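Local coordinates for 11R-lipoxygenase (Gersemia fruticosa, PDB 3VF1), which is a calcium-dependent non-haem iron dioxygenase of lipid metabolism that adds molecular oxygen to polyunsaturated fatty acids with 11R specificity, at the alpha-D-glucopyranose and beta-D-fructofuranose site. Sequence-based numbering; all coordinates share one arbitrary frame.

The alpha-D-glucopyranose and beta-D-fructofuranose site. Residues 485-488, 493-494, 497. With GLC (alpha-D-glucopyranose), chain B; FRU (beta-D-fructofuranose), chain C.
Glucose and fructose are joined here through FRU O2 to GLC C1 as sucrose, lodged in a shallow surface pocket between the 485-488 loop and helix 491-514. The sugar may come from crystallisation or cryoprotection, and nothing in the geometry ties it to catalysis. Fructose is the better held half, with more of its surface hidden than glucose. Lys493 is the hub. Its CB sets out with CG anti to the backbone N (chi1 169°); CG continues the stem, and the bend at chi2 (-95°) brings CD to 4.0 Å from FRU O1, the hydroxyl on C1, while a second bend, at chi3, redirects CE. Extended from there, NZ stands beside the furanose ring oxygen, donating to FRU O5 at 3.2 Å. The same ammonium nitrogen bonds to Leu487 O at 2.8 Å, approaching from above the carbonyl plane, and pairs with Asp494 OD1 in a salt bridge. A long, flexible, charged chain suits this place because one tip can tie loop, helix and sugar together. An alanine here would probably loosen the loop against the helix and weaken the hold on fructose, since the bonds of NZ to FRU O5, Leu487 O and Asp494 OD1 would go. Asp494 suits its post because a carboxylate can serve several donors: OD1 takes both NZ and FRU O1, the latter at 2.9 Å, each from above the carboxylate plane, and the nearby ammonium probably stabilises its negative charge. Leu497, one helical turn on, offers an apolar methyl to the fructose hydroxymethyl carbon, CD1 lying 3.5 Å from FRU C1. Water 2 links Arg488 O and Asp494 OD2 to the 6-hydroxyl, standing 2.8 Å from FRU O6.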
loop_
_atom_site.group_PDB
_atom_site.type_symbol
_atom_site.label_atom_id
_atom_site.label_comp_id
_atom_site.label_asym_id
_atom_site.label_seq_id
_atom_site.Cartn_x
_atom_site.Cartn_y
_atom_site.Cartn_z
ATOM N N ASP A 485 18.023 -11.015 -8.284
ATOM C CA ASP A 485 17.869 -11.577 -6.946
ATOM C C ASP A 485 19.204 -11.993 -6.325
ATOM O O ASP A 485 19.259 -12.339 -5.145
ATOM C CB ASP A 485 16.904 -12.766 -6.970
ATOM C CG ASP A 485 17.413 -13.920 -7.812
ATOM O OD1 ASP A 485 18.316 -13.700 -8.650
ATOM O OD2 ASP A 485 16.904 -15.049 -7.642
ATOM N N GLY A 486 20.274 -11.955 -7.113
ATOM C CA GLY A 486 21.590 -12.336 -6.628
ATOM C C GLY A 486 22.469 -11.166 -6.220
ATOM O O GLY A 486 23.566 -11.365 -5.697
ATOM N N LEU A 487 21.994 -9.946 -6.452
ATOM C CA LEU A 487 22.769 -8.747 -6.143
ATOM C C LEU A 487 22.999 -8.589 -4.639
ATOM O O LEU A 487 22.053 -8.523 -3.860
ATOM C CB LEU A 487 22.069 -7.509 -6.706
ATOM C CG LEU A 487 21.964 -7.454 -8.233
ATOM C CD1 LEU A 487 21.212 -6.206 -8.675
ATOM C CD2 LEU A 487 23.344 -7.501 -8.874
ATOM N N ARG A 488 24.270 -8.514 -4.249
ATOM C CA ARG A 488 24.656 -8.473 -2.839
ATOM C C ARG A 488 24.175 -7.220 -2.107
ATOM O O ARG A 488 23.809 -7.288 -0.934
ATOM C CB ARG A 488 26.178 -8.575 -2.709
ATOM C CG ARG A 488 26.764 -9.890 -3.195
ATOM C CD ARG A 488 26.581 -10.996 -2.171
ATOM N NE ARG A 488 27.242 -12.233 -2.581
ATOM C CZ ARG A 488 27.254 -13.353 -1.864
ATOM N NH1 ARG A 488 26.639 -13.407 -0.691
ATOM N NH2 ARG A 488 27.884 -14.426 -2.325
ATOM N N LYS A 493 15.674 -6.237 -1.849
ATOM C CA LYS A 493 15.457 -7.616 -2.272
ATOM C C LYS A 493 15.677 -8.592 -1.123
ATOM O O LYS A 493 14.882 -9.507 -0.919
ATOM C CB LYS A 493 16.376 -7.961 -3.446
ATOM C CG LYS A 493 16.414 -9.441 -3.801
ATOM C CD LYS A 493 17.581 -10.162 -3.142
ATOM C CE LYS A 493 18.918 -9.654 -3.661
ATOM N NZ LYS A 493 20.073 -10.390 -3.084
ATOM N N ASP A 494 16.753 -8.393 -0.369
ATOM C CA ASP A 494 17.071 -9.275 0.749
ATOM C C ASP A 494 15.978 -9.233 1.813
ATOM O O ASP A 494 15.539 -10.274 2.306
ATOM C CB ASP A 494 18.413 -8.892 1.373
ATOM C CG ASP A 494 19.588 -9.198 0.465
ATOM O OD1 ASP A 494 19.478 -10.124 -0.364
ATOM O OD2 ASP A 494 20.627 -8.515 0.585
ATOM N N LEU A 497 12.414 -10.510 0.627
ATOM C CA LEU A 497 12.363 -11.962 0.481
ATOM C C LEU A 497 12.234 -12.661 1.833
ATOM O O LEU A 497 11.632 -13.730 1.925
ATOM C CB LEU A 497 13.595 -12.476 -0.268
ATOM C CG LEU A 497 13.593 -12.258 -1.783
ATOM C CD1 LEU A 497 14.890 -12.761 -2.398
ATOM C CD2 LEU A 497 12.398 -12.943 -2.429
HETATM C C1 GLC B . 19.198 -15.130 -3.415
HETATM C C2 GLC B . 18.325 -16.151 -4.136
HETATM C C3 GLC B . 18.957 -17.535 -4.075
HETATM C C4 GLC B . 20.387 -17.466 -4.590
HETATM C C5 GLC B . 21.170 -16.379 -3.862
HETATM C C6 GLC B . 22.570 -16.257 -4.458
HETATM O O2 GLC B . 17.045 -16.189 -3.545
HETATM O O3 GLC B . 18.209 -18.445 -4.851
HETATM O O4 GLC B . 21.022 -18.710 -4.404
HETATM O O5 GLC B . 20.502 -15.137 -3.965
HETATM O O6 GLC B . 23.461 -15.705 -3.514
HETATM C C1 FRU C . 17.926 -13.761 -0.960
HETATM C C2 FRU C . 19.322 -14.316 -1.214
HETATM C C3 FRU C . 19.999 -14.733 0.082
HETATM C C4 FRU C . 21.438 -14.297 -0.101
HETATM C C5 FRU C . 21.346 -13.145 -1.089
HETATM C C6 FRU C . 22.555 -13.143 -2.016
HETATM O O1 FRU C . 18.009 -12.648 -0.099
HETATM O O2 FRU C . 19.244 -15.453 -2.045
HETATM O O3 FRU C . 19.912 -16.125 0.292
HETATM O O4 FRU C . 22.041 -13.905 1.109
HETATM O O5 FRU C . 20.135 -13.317 -1.807
HETATM O O6 FRU C . 22.980 -11.827 -2.282
HETATM O O HOH W 1 16.668 -12.396 1.990
HETATM O O HOH W 2 23.124 -10.108 -0.043
#